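Local structure of exoribonuclease II, mitochondrial (Candida glabrata, 6F3H) at residues Asn237-Ser242 with Ser675-Pro680; Arg633-Leu638 with Leu683-Ile688. The protein degrades RNA exonucleolytically from the 3' end, as the nuclease component of the yeast mitochondrial RNA degradosome mtEXO. The protein carries 1 engineered substitution. One frame throughout, in Å; residues are numbered along the deposited sequence.

Contact 1. Residues Asn237-Ser242 with Ser675-Pro680. With nucleotides of chain C.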
ATOM      1  N   ASN A 237      -4.155  -1.051   8.581  1.00 49.19           N
ATOM      2  CA  ASN A 237      -4.095   0.106   7.710  1.00 47.93           C
ATOM      3  C   ASN A 237      -3.741   1.352   8.511  1.00 52.53           C
ATOM      4  O   ASN A 237      -4.213   1.548   9.630  1.00 50.77           O
ATOM      5  CB  ASN A 237      -5.415   0.319   6.976  1.00 53.77           C
ATOM      6  CG  ASN A 237      -5.483   1.693   6.265  1.00 59.15           C
ATOM      7  OD1 ASN A 237      -4.590   2.060   5.504  1.00 70.40           O
ATOM      8  ND2 ASN A 237      -6.538   2.442   6.516  1.00 57.12           N
ATOM      9  N   THR A 238      -2.866   2.173   7.922  1.00 62.04           N
ATOM     10  CA  THR A 238      -2.345   3.399   8.527  1.00 71.01           C
ATOM     11  C   THR A 238      -3.418   4.465   8.747  1.00 64.20           C
ATOM     12  O   THR A 238      -3.283   5.307   9.645  1.00 57.44           O
ATOM     13  CB  THR A 238      -1.277   3.997   7.613  1.00 86.91           C
ATOM     14  OG1 THR A 238      -0.548   2.949   6.959  1.00 90.95           O
ATOM     15  CG2 THR A 238      -0.356   4.889   8.389  1.00 92.48           C
ATOM     16  N   ALA A 239      -4.429   4.522   7.887  1.00 63.01           N
ATOM     17  CA  ALA A 239      -5.348   5.649   7.936  1.00 56.49           C
ATOM     18  C   ALA A 239      -6.490   5.377   8.903  1.00 55.40           C
ATOM     19  O   ALA A 239      -6.818   6.208   9.758  1.00 49.90           O
ATOM     20  CB  ALA A 239      -5.878   5.925   6.531  1.00 56.67           C
ATOM     21  N   LEU A 240      -7.070   4.189   8.780  1.00 54.74           N
ATOM     22  CA  LEU A 240      -8.094   3.710   9.672  1.00 50.84           C
ATOM     23  C   LEU A 240      -7.536   3.203  10.980  1.00 47.67           C
ATOM     24  O   LEU A 240      -8.303   3.077  11.937  1.00 50.32           O
ATOM     25  CB  LEU A 240      -8.844   2.562   9.018  1.00 54.33           C
ATOM     26  CG  LEU A 240      -9.333   2.722   7.581  1.00 52.97           C
ATOM     27  CD1 LEU A 240     -10.258   1.541   7.269  1.00 57.90           C
ATOM     28  CD2 LEU A 240     -10.009   4.069   7.352  1.00 46.11           C
ATOM     29  N   LEU A 241      -6.247   2.858  11.014  1.00 48.78           N
ATOM     30  CA  LEU A 241      -5.594   2.236  12.178  1.00 43.76           C
ATOM     31  C   LEU A 241      -6.372   1.018  12.641  1.00 45.23           C
ATOM     32  O   LEU A 241      -6.732   0.879  13.806  1.00 47.58           O
ATOM     33  CB  LEU A 241      -5.391   3.223  13.327  1.00 39.14           C
ATOM     34  CG  LEU A 241      -4.477   4.438  13.147  1.00 39.35           C
ATOM     35  CD1 LEU A 241      -4.608   5.444  14.277  1.00 40.51           C
ATOM     36  CD2 LEU A 241      -3.054   3.972  13.063  1.00 44.05           C
ATOM     37  N   SER A 242      -6.637   0.127  11.697  1.00 48.95           N
ATOM     38  CA  SER A 242      -7.413  -1.055  11.995  1.00 50.20           C
ATOM     39  C   SER A 242      -6.944  -2.169  11.085  1.00 48.99           C
ATOM     40  O   SER A 242      -6.453  -1.898   9.984  1.00 49.47           O
ATOM     41  CB  SER A 242      -8.897  -0.781  11.783  1.00 59.75           C
ATOM     42  OG  SER A 242      -9.562  -1.988  11.518  1.00 71.28           O
ATOM     43  N   SER A 675      -2.593   9.320   6.084  1.00 69.20           N
ATOM     44  CA  SER A 675      -2.401   8.756   4.762  1.00 61.47           C
ATOM     45  C   SER A 675      -3.765   8.645   4.108  1.00 53.39           C
ATOM     46  O   SER A 675      -4.807   8.765   4.762  1.00 52.39           O
ATOM     47  CB  SER A 675      -1.695   7.392   4.801  1.00 66.39           C
ATOM     48  OG  SER A 675      -2.611   6.307   4.864  1.00 72.72           O
ATOM     49  N   SER A 676      -3.748   8.437   2.802  1.00 51.13           N
ATOM     50  CA  SER A 676      -4.976   8.393   2.037  1.00 47.75           C
ATOM     51  C   SER A 676      -5.487   6.962   1.992  1.00 44.16           C
ATOM     52  O   SER A 676      -4.730   5.999   2.129  1.00 44.74           O
ATOM     53  CB  SER A 676      -4.757   8.978   0.634  1.00 50.37           C
ATOM     54  OG  SER A 676      -4.511   7.987  -0.352  1.00 57.74           O
ATOM     55  N   PHE A 677      -6.795   6.835   1.849  1.00 42.45           N
ATOM     56  CA  PHE A 677      -7.436   5.538   1.899  1.00 42.48           C
ATOM     57  C   PHE A 677      -8.603   5.515   0.939  1.00 38.24           C
ATOM     58  O   PHE A 677      -9.216   6.546   0.672  1.00 47.35           O
ATOM     59  CB  PHE A 677      -7.916   5.192   3.328  1.00 44.17           C
ATOM     60  CG  PHE A 677      -8.903   6.182   3.917  1.00 41.93           C
ATOM     61  CD1 PHE A 677      -8.459   7.341   4.553  1.00 38.61           C
ATOM     62  CD2 PHE A 677     -10.275   5.958   3.832  1.00 40.90           C
ATOM     63  CE1 PHE A 677      -9.370   8.251   5.096  1.00 38.65           C
ATOM     64  CE2 PHE A 677     -11.189   6.867   4.373  1.00 38.26           C
ATOM     65  CZ  PHE A 677     -10.738   8.014   4.998  1.00 38.48           C
ATOM     66  N   TYR A 678      -8.904   4.325   0.437  1.00 38.09           N
ATOM     67  CA  TYR A 678     -10.061   4.098  -0.413  1.00 43.58           C
ATOM     68  C   TYR A 678     -11.326   3.950   0.422  1.00 48.70           C
ATOM     69  O   TYR A 678     -11.298   3.501   1.569  1.00 52.88           O
ATOM     70  CB  TYR A 678      -9.842   2.869  -1.301  1.00 45.99           C
ATOM     71  CG  TYR A 678      -8.737   3.084  -2.337  1.00 54.10           C
ATOM     72  CD1 TYR A 678      -8.918   3.973  -3.389  1.00 58.56           C
ATOM     73  CD2 TYR A 678      -7.512   2.428  -2.253  1.00 54.16           C
ATOM     74  CE1 TYR A 678      -7.919   4.204  -4.338  1.00 65.67           C
ATOM     75  CE2 TYR A 678      -6.505   2.649  -3.210  1.00 58.78           C
ATOM     76  CZ  TYR A 678      -6.724   3.540  -4.252  1.00 67.46           C
ATOM     77  OH  TYR A 678      -5.775   3.799  -5.224  1.00 73.77           O
ATOM     78  N   SER A 679     -12.437   4.374  -0.160  1.00 49.05           N
ATOM     79  CA  SER A 679     -13.715   4.458   0.517  1.00 47.71           C
ATOM     80  C   SER A 679     -14.820   4.136  -0.464  1.00 48.54           C
ATOM     81  O   SER A 679     -14.752   4.547  -1.626  1.00 52.96           O
ATOM     82  CB  SER A 679     -13.960   5.862   1.066  1.00 47.03           C
ATOM     83  OG  SER A 679     -15.325   6.048   1.343  1.00 48.28           O
ATOM     84  N   PRO A 680     -15.890   3.497  -0.005  1.00 44.29           N
ATOM     85  CA  PRO A 680     -17.027   3.226  -0.888  1.00 42.93           C
ATOM     86  C   PRO A 680     -18.008   4.376  -0.989  1.00 53.34           C
ATOM     87  O   PRO A 680     -18.996   4.251  -1.718  1.00 59.35           O
ATOM     88  CB  PRO A 680     -17.699   2.026  -0.213  1.00 41.60           C
ATOM     89  CG  PRO A 680     -17.053   1.907   1.160  1.00 45.03           C
ATOM     90  CD  PRO A 680     -16.167   3.081   1.370  1.00 43.89           C
TER
ATOM     91  P     G C   2       0.643   8.864   2.168  1.00 66.35           P
ATOM     92  OP1   G C   2      -0.550   7.975   1.978  1.00 63.39           O
ATOM     93  OP2   G C   2       2.031   8.574   1.704  1.00 60.58           O
ATOM     94  O5'   G C   2       0.352  10.295   1.556  1.00 65.24           O
ATOM     95  C5'   G C   2      -0.717  11.076   2.049  1.00 61.12           C
ATOM     96  C4'   G C   2      -0.946  12.292   1.197  1.00 51.87           C
ATOM     97  O4'   G C   2       0.129  13.238   1.369  1.00 46.72           O
ATOM     98  C3'   G C   2      -0.992  12.057  -0.294  1.00 45.67           C
ATOM     99  O3'   G C   2      -2.247  11.559  -0.690  1.00 48.52           O
ATOM    100  C2'   G C   2      -0.668  13.433  -0.849  1.00 48.81           C
ATOM    101  O2'   G C   2      -1.799  14.282  -0.817  1.00 53.21           O
ATOM    102  C1'   G C   2       0.339  13.940   0.174  1.00 47.59           C
ATOM    103  N9    G C   2       1.685  13.613  -0.239  1.00 57.24           N
ATOM    104  C8    G C   2       2.396  12.589   0.324  1.00 55.53           C
ATOM    105  N7    G C   2       3.565  12.484  -0.211  1.00 56.34           N
ATOM    106  C5    G C   2       3.583  13.493  -1.164  1.00 63.49           C
ATOM    107  C6    G C   2       4.610  13.840  -2.046  1.00 78.95           C
ATOM    108  O6    G C   2       5.700  13.268  -2.109  1.00 80.74           O
ATOM    109  N1    G C   2       4.258  14.931  -2.869  1.00 90.93           N
ATOM    110  C2    G C   2       3.050  15.622  -2.853  1.00 92.35           C
ATOM    111  N2    G C   2       2.930  16.653  -3.741  1.00 91.94           N
ATOM    112  N3    G C   2       2.063  15.285  -2.003  1.00 81.32           N
ATOM    113  C4    G C   2       2.419  14.225  -1.212  1.00 66.92           C
ATOM    114  P     A C   1       2.631   6.565   7.643  1.00147.48           P
ATOM    115  OP1   A C   1       2.298   5.291   6.967  1.00149.85           O
ATOM    116  OP2   A C   1       1.549   7.529   7.995  1.00143.51           O
ATOM    117  O5'   A C   1       3.656   7.240   6.636  1.00146.26           O
ATOM    118  C5'   A C   1       3.221   7.650   5.354  1.00138.05           C
ATOM    119  C4'   A C   1       2.595   9.021   5.412  1.00129.28           C
ATOM    120  O4'   A C   1       3.576   9.980   5.891  1.00133.30           O
ATOM    121  C3'   A C   1       2.149   9.570   4.072  1.00113.66           C
ATOM    122  O3'   A C   1       0.861   9.165   3.704  1.00 88.28           O
ATOM    123  C2'   A C   1       2.300  11.070   4.239  1.00124.19           C
ATOM    124  O2'   A C   1       1.222  11.590   5.004  1.00125.33           O
ATOM    125  C1'   A C   1       3.564  11.131   5.082  1.00132.05           C
ATOM    126  N9    A C   1       4.781  11.059   4.255  1.00136.88           N
ATOM    127  C8    A C   1       4.978  10.397   3.064  1.00137.52           C
ATOM    128  N7    A C   1       6.191  10.497   2.602  1.00138.14           N
ATOM    129  C5    A C   1       6.837  11.261   3.562  1.00139.14           C
ATOM    130  C6    A C   1       8.153  11.722   3.656  1.00143.07           C
ATOM    131  N6    A C   1       9.076  11.461   2.724  1.00146.39           N
ATOM    132  N1    A C   1       8.485  12.461   4.740  1.00142.31           N
ATOM    133  C2    A C   1       7.552  12.718   5.663  1.00140.47           C
ATOM    134  N3    A C   1       6.278  12.339   5.689  1.00140.03           N
ATOM    135  C4    A C   1       5.988  11.607   4.595  1.00138.97           C
ATOM    136  P     A C   3      -2.351  10.627  -1.965  1.00 50.17           P
ATOM    137  OP1   A C   3      -3.755  10.179  -2.159  1.00 53.78           O
ATOM    138  OP2   A C   3      -1.288   9.630  -1.839  1.00 45.88           O
ATOM    139  O5'   A C   3      -1.911  11.607  -3.143  1.00 54.57           O
ATOM    140  C5'   A C   3      -2.731  12.695  -3.528  1.00 55.64           C
ATOM    141  C4'   A C   3      -2.164  13.437  -4.714  1.00 61.49           C
ATOM    142  O4'   A C   3      -0.952  14.136  -4.327  1.00 65.04           O
ATOM    143  C3'   A C   3      -1.748  12.580  -5.905  1.00 56.95           C
ATOM    144  O3'   A C   3      -2.838  12.234  -6.736  1.00 49.83           O
ATOM    145  C2'   A C   3      -0.692  13.440  -6.581  1.00 60.03           C
ATOM    146  O2'   A C   3      -1.270  14.475  -7.343  1.00 55.88           O
ATOM    147  C1'   A C   3      -0.009  14.066  -5.368  1.00 66.97           C
ATOM    148  N9    A C   3       1.037  13.167  -4.913  1.00 65.33           N
ATOM    149  C8    A C   3       0.946  12.152  -4.007  1.00 62.26           C
ATOM    150  N7    A C   3       2.065  11.510  -3.858  1.00 58.35           N
ATOM    151  C5    A C   3       2.900  12.149  -4.741  1.00 61.89           C
ATOM    152  C6    A C   3       4.225  11.939  -5.051  1.00 67.31           C
ATOM    153  N6    A C   3       4.951  10.986  -4.473  1.00 64.14           N
ATOM    154  N1    A C   3       4.759  12.758  -5.986  1.00 75.48           N
ATOM    155  C2    A C   3       4.002  13.720  -6.552  1.00 71.39           C
ATOM    156  N3    A C   3       2.729  14.015  -6.338  1.00 63.71           N
ATOM    157  C4    A C   3       2.272  13.166  -5.418  1.00 63.85           C
TER
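F677 takes the crowded rotamer, with CG between its backbone N and carbonyl carbon (chi1 59°), which sets the ring against A239 and L240. L240, its CG anti to the carbonyl carbon (chi1 -48°), crosses the ring at about a right angle and lays CD2 over one face, 4.2 Å from the F677 centroid and displaced toward the rim, a CH-pi contact. A239 adds its methyl obliquely, CB lying 3.5 Å from F677 CD1, and the same CB packs against S675 O and OG. No hydrogen bond crosses between the segments, so van der Waals contact joins them. L30 of helix 27-31 also touches both L240 and F677. On the S675-S676 side the chain meets RNA: S676 OG donates to OP1 of A3 of chain C at 2.9 Å, while S676 N makes a weak bond, 3.3 Å, to OP1 of G2 of chain C. T238, its CG2 anti to the backbone N, brings that methyl beside the phosphate of A1 of chain C. The 237-242 turn, which reaches strand 677-679 of the RNB domain beside the phosphate contacts of S676, is a hairpin connection between strands 231-237 and 242-248, closed by a G1 beta bulge in which L241 and S242 lie across from N237.

Contact 2. Residues Arg633-Leu638 with Leu683-Ile688. With nucleotides of chain C.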
ATOM      1  N   ARG A 633     -11.126   7.940  -3.154  1.00 38.34           N
ATOM      2  CA  ARG A 633      -9.876   7.984  -2.424  1.00 38.45           C
ATOM      3  C   ARG A 633      -9.955   9.217  -1.543  1.00 44.52           C
ATOM      4  O   ARG A 633     -10.145  10.326  -2.049  1.00 44.31           O
ATOM      5  CB  ARG A 633      -8.678   8.065  -3.365  1.00 38.63           C
ATOM      6  CG  ARG A 633      -7.434   8.577  -2.651  1.00 58.68           C
ATOM      7  CD  ARG A 633      -6.195   8.553  -3.510  1.00 62.94           C
ATOM      8  NE  ARG A 633      -6.211   7.442  -4.442  1.00 68.56           N
ATOM      9  CZ  ARG A 633      -5.363   7.327  -5.454  1.00 67.87           C
ATOM     10  NH1 ARG A 633      -4.448   8.277  -5.649  1.00 57.31           N
ATOM     11  NH2 ARG A 633      -5.450   6.278  -6.274  1.00 70.57           N
ATOM     12  N   CYS A 634      -9.786   9.030  -0.236  1.00 44.92           N
ATOM     13  CA  CYS A 634     -10.103  10.046   0.753  1.00 42.26           C
ATOM     14  C   CYS A 634      -8.893  10.299   1.617  1.00 40.09           C
ATOM     15  O   CYS A 634      -7.934   9.531   1.614  1.00 40.19           O
ATOM     16  CB  CYS A 634     -11.294   9.649   1.631  1.00 40.46           C
ATOM     17  SG  CYS A 634     -12.561   8.764   0.728  1.00 49.40           S
ATOM     18  N   TYR A 635      -8.946  11.400   2.354  1.00 39.08           N
ATOM     19  CA  TYR A 635      -7.877  11.734   3.281  1.00 44.42           C
ATOM     20  C   TYR A 635      -8.508  12.585   4.367  1.00 51.77           C
ATOM     21  O   TYR A 635      -9.067  13.643   4.063  1.00 59.26           O
ATOM     22  CB  TYR A 635      -6.730  12.473   2.584  1.00 39.56           C
ATOM     23  CG  TYR A 635      -5.610  12.880   3.516  1.00 39.83           C
ATOM     24  CD1 TYR A 635      -5.783  13.918   4.411  1.00 45.87           C
ATOM     25  CD2 TYR A 635      -4.386  12.233   3.512  1.00 39.85           C
ATOM     26  CE1 TYR A 635      -4.792  14.295   5.289  1.00 40.36           C
ATOM     27  CE2 TYR A 635      -3.378  12.610   4.405  1.00 43.28           C
ATOM     28  CZ  TYR A 635      -3.599  13.649   5.290  1.00 40.37           C
ATOM     29  OH  TYR A 635      -2.653  14.079   6.195  1.00 40.67           O
ATOM     30  N   ASN A 636      -8.382  12.139   5.624  1.00 46.97           N
ATOM     31  CA  ASN A 636      -9.023  12.805   6.748  1.00 51.00           C
ATOM     32  C   ASN A 636      -8.104  13.767   7.449  1.00 54.23           C
ATOM     33  O   ASN A 636      -8.549  14.822   7.900  1.00 64.57           O
ATOM     34  CB  ASN A 636      -9.486  11.813   7.809  1.00 64.02           C
ATOM     35  CG  ASN A 636     -10.666  11.007   7.388  1.00 68.39           C
ATOM     36  OD1 ASN A 636     -11.279  11.275   6.361  1.00 69.85           O
ATOM     37  ND2 ASN A 636     -10.998   9.995   8.186  1.00 71.12           N
ATOM     38  N   GLY A 637      -6.870  13.381   7.647  1.00 51.65           N
ATOM     39  CA  GLY A 637      -6.024  14.169   8.492  1.00 54.86           C
ATOM     40  C   GLY A 637      -6.150  13.651   9.899  1.00 60.45           C
ATOM     41  O   GLY A 637      -6.798  12.634  10.171  1.00 61.86           O
ATOM     42  N   LEU A 638      -5.537  14.385  10.815  1.00 61.84           N
ATOM     43  CA  LEU A 638      -5.479  13.975  12.206  1.00 65.60           C
ATOM     44  C   LEU A 638      -6.236  14.928  13.125  1.00 73.23           C
ATOM     45  O   LEU A 638      -6.420  16.113  12.830  1.00 73.67           O
ATOM     46  CB  LEU A 638      -4.028  13.859  12.681  1.00 63.82           C
ATOM     47  CG  LEU A 638      -3.138  12.807  12.024  1.00 58.74           C
ATOM     48  CD1 LEU A 638      -1.751  12.827  12.610  1.00 54.87           C
ATOM     49  CD2 LEU A 638      -3.733  11.443  12.236  1.00 58.85           C
ATOM     50  N   LEU A 683     -15.819  11.128   0.438  1.00 57.94           N
ATOM     51  CA  LEU A 683     -15.278  11.834   1.579  1.00 57.35           C
ATOM     52  C   LEU A 683     -14.218  12.752   1.020  1.00 64.11           C
ATOM     53  O   LEU A 683     -13.579  12.412   0.017  1.00 62.60           O
ATOM     54  CB  LEU A 683     -14.656  10.889   2.612  1.00 54.73           C
ATOM     55  CG  LEU A 683     -15.698  10.132   3.406  1.00 53.11           C
ATOM     56  CD1 LEU A 683     -15.045   9.059   4.213  1.00 50.07           C
ATOM     57  CD2 LEU A 683     -16.443  11.108   4.284  1.00 57.01           C
ATOM     58  N   PRO A 684     -14.019  13.916   1.614  1.00 71.66           N
ATOM     59  CA  PRO A 684     -13.014  14.827   1.068  1.00 75.18           C
ATOM     60  C   PRO A 684     -11.627  14.194   1.091  1.00 72.53           C
ATOM     61  O   PRO A 684     -11.215  13.575   2.077  1.00 75.17           O
ATOM     62  CB  PRO A 684     -13.093  16.051   1.990  1.00 80.84           C
ATOM     63  CG  PRO A 684     -13.927  15.638   3.164  1.00 81.36           C
ATOM     64  CD  PRO A 684     -14.790  14.505   2.720  1.00 76.85           C
ATOM     65  N   HIS A 685     -10.903  14.371  -0.013  1.00 68.36           N
ATOM     66  CA  HIS A 685      -9.466  14.139  -0.038  1.00 54.26           C
ATOM     67  C   HIS A 685      -8.884  15.506   0.250  1.00 52.70           C
ATOM     68  O   HIS A 685      -8.707  16.332  -0.643  1.00 59.46           O
ATOM     69  CB  HIS A 685      -8.998  13.557  -1.364  1.00 42.52           C
ATOM     70  CG  HIS A 685      -7.576  13.089  -1.338  1.00 39.53           C
ATOM     71  ND1 HIS A 685      -6.552  13.868  -0.843  1.00 40.30           N
ATOM     72  CD2 HIS A 685      -7.011  11.916  -1.706  1.00 39.38           C
ATOM     73  CE1 HIS A 685      -5.414  13.208  -0.925  1.00 39.84           C
ATOM     74  NE2 HIS A 685      -5.664  12.019  -1.443  1.00 41.22           N
ATOM     75  N   LYS A 686      -8.672  15.765   1.534  1.00 50.96           N
ATOM     76  CA  LYS A 686      -8.395  17.102   2.040  1.00 58.20           C
ATOM     77  C   LYS A 686      -7.023  17.632   1.664  1.00 71.17           C
ATOM     78  O   LYS A 686      -6.729  18.758   2.077  1.00 75.84           O
ATOM     79  CB  LYS A 686      -8.578  17.087   3.539  1.00 56.23           C
ATOM     80  CG  LYS A 686     -10.023  16.828   3.889  1.00 56.70           C
ATOM     81  CD  LYS A 686     -10.246  17.115   5.335  1.00 63.77           C
ATOM     82  CE  LYS A 686     -11.579  16.583   5.784  1.00 71.04           C
ATOM     83  NZ  LYS A 686     -11.702  16.697   7.262  1.00 74.06           N
HETATM   84  N   MSE A 687      -6.215  16.896   0.897  1.00 78.19           N
HETATM   85  CA  MSE A 687      -4.923  17.391   0.349  1.00 81.37           C
HETATM   86  C   MSE A 687      -5.029  17.980  -1.020  1.00 65.79           C
HETATM   87  O   MSE A 687      -4.423  18.991  -1.345  1.00 63.33           O
HETATM   88  CB  MSE A 687      -3.880  16.275   0.235  1.00 97.94           C
HETATM   89  CG  MSE A 687      -3.712  15.471   1.467  1.00115.87           C
HETATM   90 SE   MSE A 687      -3.073  16.692   2.825  1.00128.48          SE
HETATM   91  CE  MSE A 687      -1.187  16.236   2.964  1.00127.39           C
ATOM     92  N   ILE A 688      -5.770  17.255  -1.844  1.00 59.87           N
ATOM     93  CA  ILE A 688      -5.998  17.673  -3.209  1.00 65.04           C
ATOM     94  C   ILE A 688      -6.883  18.903  -3.232  1.00 69.67           C
ATOM     95  O   ILE A 688      -6.756  19.765  -4.111  1.00 67.40           O
ATOM     96  CB  ILE A 688      -6.607  16.474  -3.944  1.00 59.95           C
ATOM     97  CG1 ILE A 688      -5.536  15.409  -4.098  1.00 53.91           C
ATOM     98  CG2 ILE A 688      -7.154  16.883  -5.275  1.00 61.21           C
ATOM     99  CD1 ILE A 688      -6.019  14.194  -4.775  1.00 52.89           C
TER
ATOM    100  P     A C   3      -2.351  10.627  -1.965  1.00 50.17           P
ATOM    101  OP1   A C   3      -3.755  10.179  -2.159  1.00 53.78           O
ATOM    102  OP2   A C   3      -1.288   9.630  -1.839  1.00 45.88           O
ATOM    103  O5'   A C   3      -1.911  11.607  -3.143  1.00 54.57           O
ATOM    104  C5'   A C   3      -2.731  12.695  -3.528  1.00 55.64           C
ATOM    105  C4'   A C   3      -2.164  13.437  -4.714  1.00 61.49           C
ATOM    106  O4'   A C   3      -0.952  14.136  -4.327  1.00 65.04           O
ATOM    107  C3'   A C   3      -1.748  12.580  -5.905  1.00 56.95           C
ATOM    108  O3'   A C   3      -2.838  12.234  -6.736  1.00 49.83           O
ATOM    109  C2'   A C   3      -0.692  13.440  -6.581  1.00 60.03           C
ATOM    110  O2'   A C   3      -1.270  14.475  -7.343  1.00 55.88           O
ATOM    111  C1'   A C   3      -0.009  14.066  -5.368  1.00 66.97           C
ATOM    112  N9    A C   3       1.037  13.167  -4.913  1.00 65.33           N
ATOM    113  C8    A C   3       0.946  12.152  -4.007  1.00 62.26           C
ATOM    114  N7    A C   3       2.065  11.510  -3.858  1.00 58.35           N
ATOM    115  C5    A C   3       2.900  12.149  -4.741  1.00 61.89           C
ATOM    116  C6    A C   3       4.225  11.939  -5.051  1.00 67.31           C
ATOM    117  N6    A C   3       4.951  10.986  -4.473  1.00 64.14           N
ATOM    118  N1    A C   3       4.759  12.758  -5.986  1.00 75.48           N
ATOM    119  C2    A C   3       4.002  13.720  -6.552  1.00 71.39           C
ATOM    120  N3    A C   3       2.729  14.015  -6.338  1.00 63.71           N
ATOM    121  C4    A C   3       2.272  13.166  -5.418  1.00 63.85           C
ATOM    122  P     G C   2       0.643   8.864   2.168  1.00 66.35           P
ATOM    123  OP1   G C   2      -0.550   7.975   1.978  1.00 63.39           O
ATOM    124  OP2   G C   2       2.031   8.574   1.704  1.00 60.58           O
ATOM    125  O5'   G C   2       0.352  10.295   1.556  1.00 65.24           O
ATOM    126  C5'   G C   2      -0.717  11.076   2.049  1.00 61.12           C
ATOM    127  C4'   G C   2      -0.946  12.292   1.197  1.00 51.87           C
ATOM    128  O4'   G C   2       0.129  13.238   1.369  1.00 46.72           O
ATOM    129  C3'   G C   2      -0.992  12.057  -0.294  1.00 45.67           C
ATOM    130  O3'   G C   2      -2.247  11.559  -0.690  1.00 48.52           O
ATOM    131  C2'   G C   2      -0.668  13.433  -0.849  1.00 48.81           C
ATOM    132  O2'   G C   2      -1.799  14.282  -0.817  1.00 53.21           O
ATOM    133  C1'   G C   2       0.339  13.940   0.174  1.00 47.59           C
ATOM    134  N9    G C   2       1.685  13.613  -0.239  1.00 57.24           N
ATOM    135  C8    G C   2       2.396  12.589   0.324  1.00 55.53           C
ATOM    136  N7    G C   2       3.565  12.484  -0.211  1.00 56.34           N
ATOM    137  C5    G C   2       3.583  13.493  -1.164  1.00 63.49           C
ATOM    138  C6    G C   2       4.610  13.840  -2.046  1.00 78.95           C
ATOM    139  O6    G C   2       5.700  13.268  -2.109  1.00 80.74           O
ATOM    140  N1    G C   2       4.258  14.931  -2.869  1.00 90.93           N
ATOM    141  C2    G C   2       3.050  15.622  -2.853  1.00 92.35           C
ATOM    142  N2    G C   2       2.930  16.653  -3.741  1.00 91.94           N
ATOM    143  N3    G C   2       2.063  15.285  -2.003  1.00 81.32           N
ATOM    144  C4    G C   2       2.419  14.225  -1.212  1.00 66.92           C
ATOM    145  P     U C   4      -2.845  10.845  -7.525  1.00 52.31           P
ATOM    146  OP1   U C   4      -4.199  10.572  -8.044  1.00 48.15           O
ATOM    147  OP2   U C   4      -2.106   9.795  -6.800  1.00 60.01           O
ATOM    148  O5'   U C   4      -1.982  11.213  -8.779  1.00 51.72           O
ATOM    149  C5'   U C   4      -2.293  12.373  -9.508  1.00 42.92           C
ATOM    150  C4'   U C   4      -1.301  12.527 -10.594  1.00 45.36           C
ATOM    151  O4'   U C   4      -0.033  12.931 -10.023  1.00 52.12           O
ATOM    152  C3'   U C   4      -0.969  11.241 -11.310  1.00 43.47           C
ATOM    153  O3'   U C   4      -1.955  10.835 -12.233  1.00 40.88           O
ATOM    154  C2'   U C   4       0.390  11.554 -11.907  1.00 48.79           C
ATOM    155  O2'   U C   4       0.260  12.389 -13.045  1.00 53.62           O
ATOM    156  C1'   U C   4       1.022  12.370 -10.777  1.00 51.26           C
ATOM    157  N1    U C   4       1.849  11.516  -9.894  1.00 54.20           N
ATOM    158  C2    U C   4       3.171  11.379 -10.261  1.00 55.65           C
ATOM    159  O2    U C   4       3.650  11.938 -11.230  1.00 58.96           O
ATOM    160  N3    U C   4       3.922  10.580  -9.449  1.00 53.78           N
ATOM    161  C4    U C   4       3.477   9.911  -8.333  1.00 57.32           C
ATOM    162  O4    U C   4       4.292   9.227  -7.706  1.00 63.53           O
ATOM    163  C5    U C   4       2.087  10.091  -8.015  1.00 51.29           C
ATOM    164  C6    U C   4       1.336  10.868  -8.788  1.00 52.07           C
TER
HETATM  165  O   HOH W   1     -12.957  10.803  -2.219  1.00 52.56           O
HETATM  166  O   HOH W   2     -12.394  13.332   4.537  1.00 59.21           O
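H685 donates from NE2 to OP1 of A3 of chain C at 2.7 Å and almost straight (171°), placing the 683-688 loop of the RNB domain against the RNA backbone. A single beta bridge between Y635 and H685 ties the loop to the 633-638 segment, which continues strand 632-634. Y635 N reaches P684 O at 3.2 Å, in the carbonyl plane and on a lone pair, and K686 N returns a weak bond to Y635 O. Two waters reinforce the join: one links R633 O with L683 O, the other N636 OD1 with P684 O, while N636 ND2 is held by L30 O. R633, its chain bent at chi3 (-33°), runs alongside H685 in the same direction and extends to the next phosphate, where NH1 makes a weak bond to OP2 of U4 of chain C near the guanidinium plane. The aliphatic part of R633 meets the imidazole at its edge, CG lying 3.5 Å from H685 CD2. The imidazole is sandwiched, with I688 CD1 over one face and Y635 CB over the other, which should fix its tilt toward the phosphate. With CG anti to the backbone N (chi1 178°), Y635 lays CB on the imidazole and one ring face against M687; its hydroxyl is hydrogen-bonded to S674 N. Its ring is nearly parallel to that of H685 but slid aside, so the two barely overlap. C634 SG packs on L683 CB, 3.5 Å away. Selenomethionine M687, bent at chi2 and chi3, folds over the tyrosine ring in a Met-aromatic contact: CG stands above the centre, SE lies 4.1 Å from the Y635 centroid, and CE continues toward the sugar of G2 of chain C, 3.6 Å from its O4'.

In the fold
The centres of contacts 1 and 2 lie about 10 Å apart, and the two meet through one small antiparallel sheet, strand 677-679 of contact 1 beside strand 632-634 of contact 2. A probable hydrogen bond from C634 N to F677 O, 2.7 Å, joins them, and Y678 OH makes a weak bond to R633 NH2. Both contacts converge on the RNA: S676 OG from contact 1 and H685 NE2 from contact 2 bind the same oxygen, OP1 of A3 of chain C. Successive phosphates of G2, A3 and U4 thus run past the paired strands. The magnesium site of D401 and D410 lies away from both contacts, which meet the RNA through its phosphates and, at M687, the sugar of G2 of chain C.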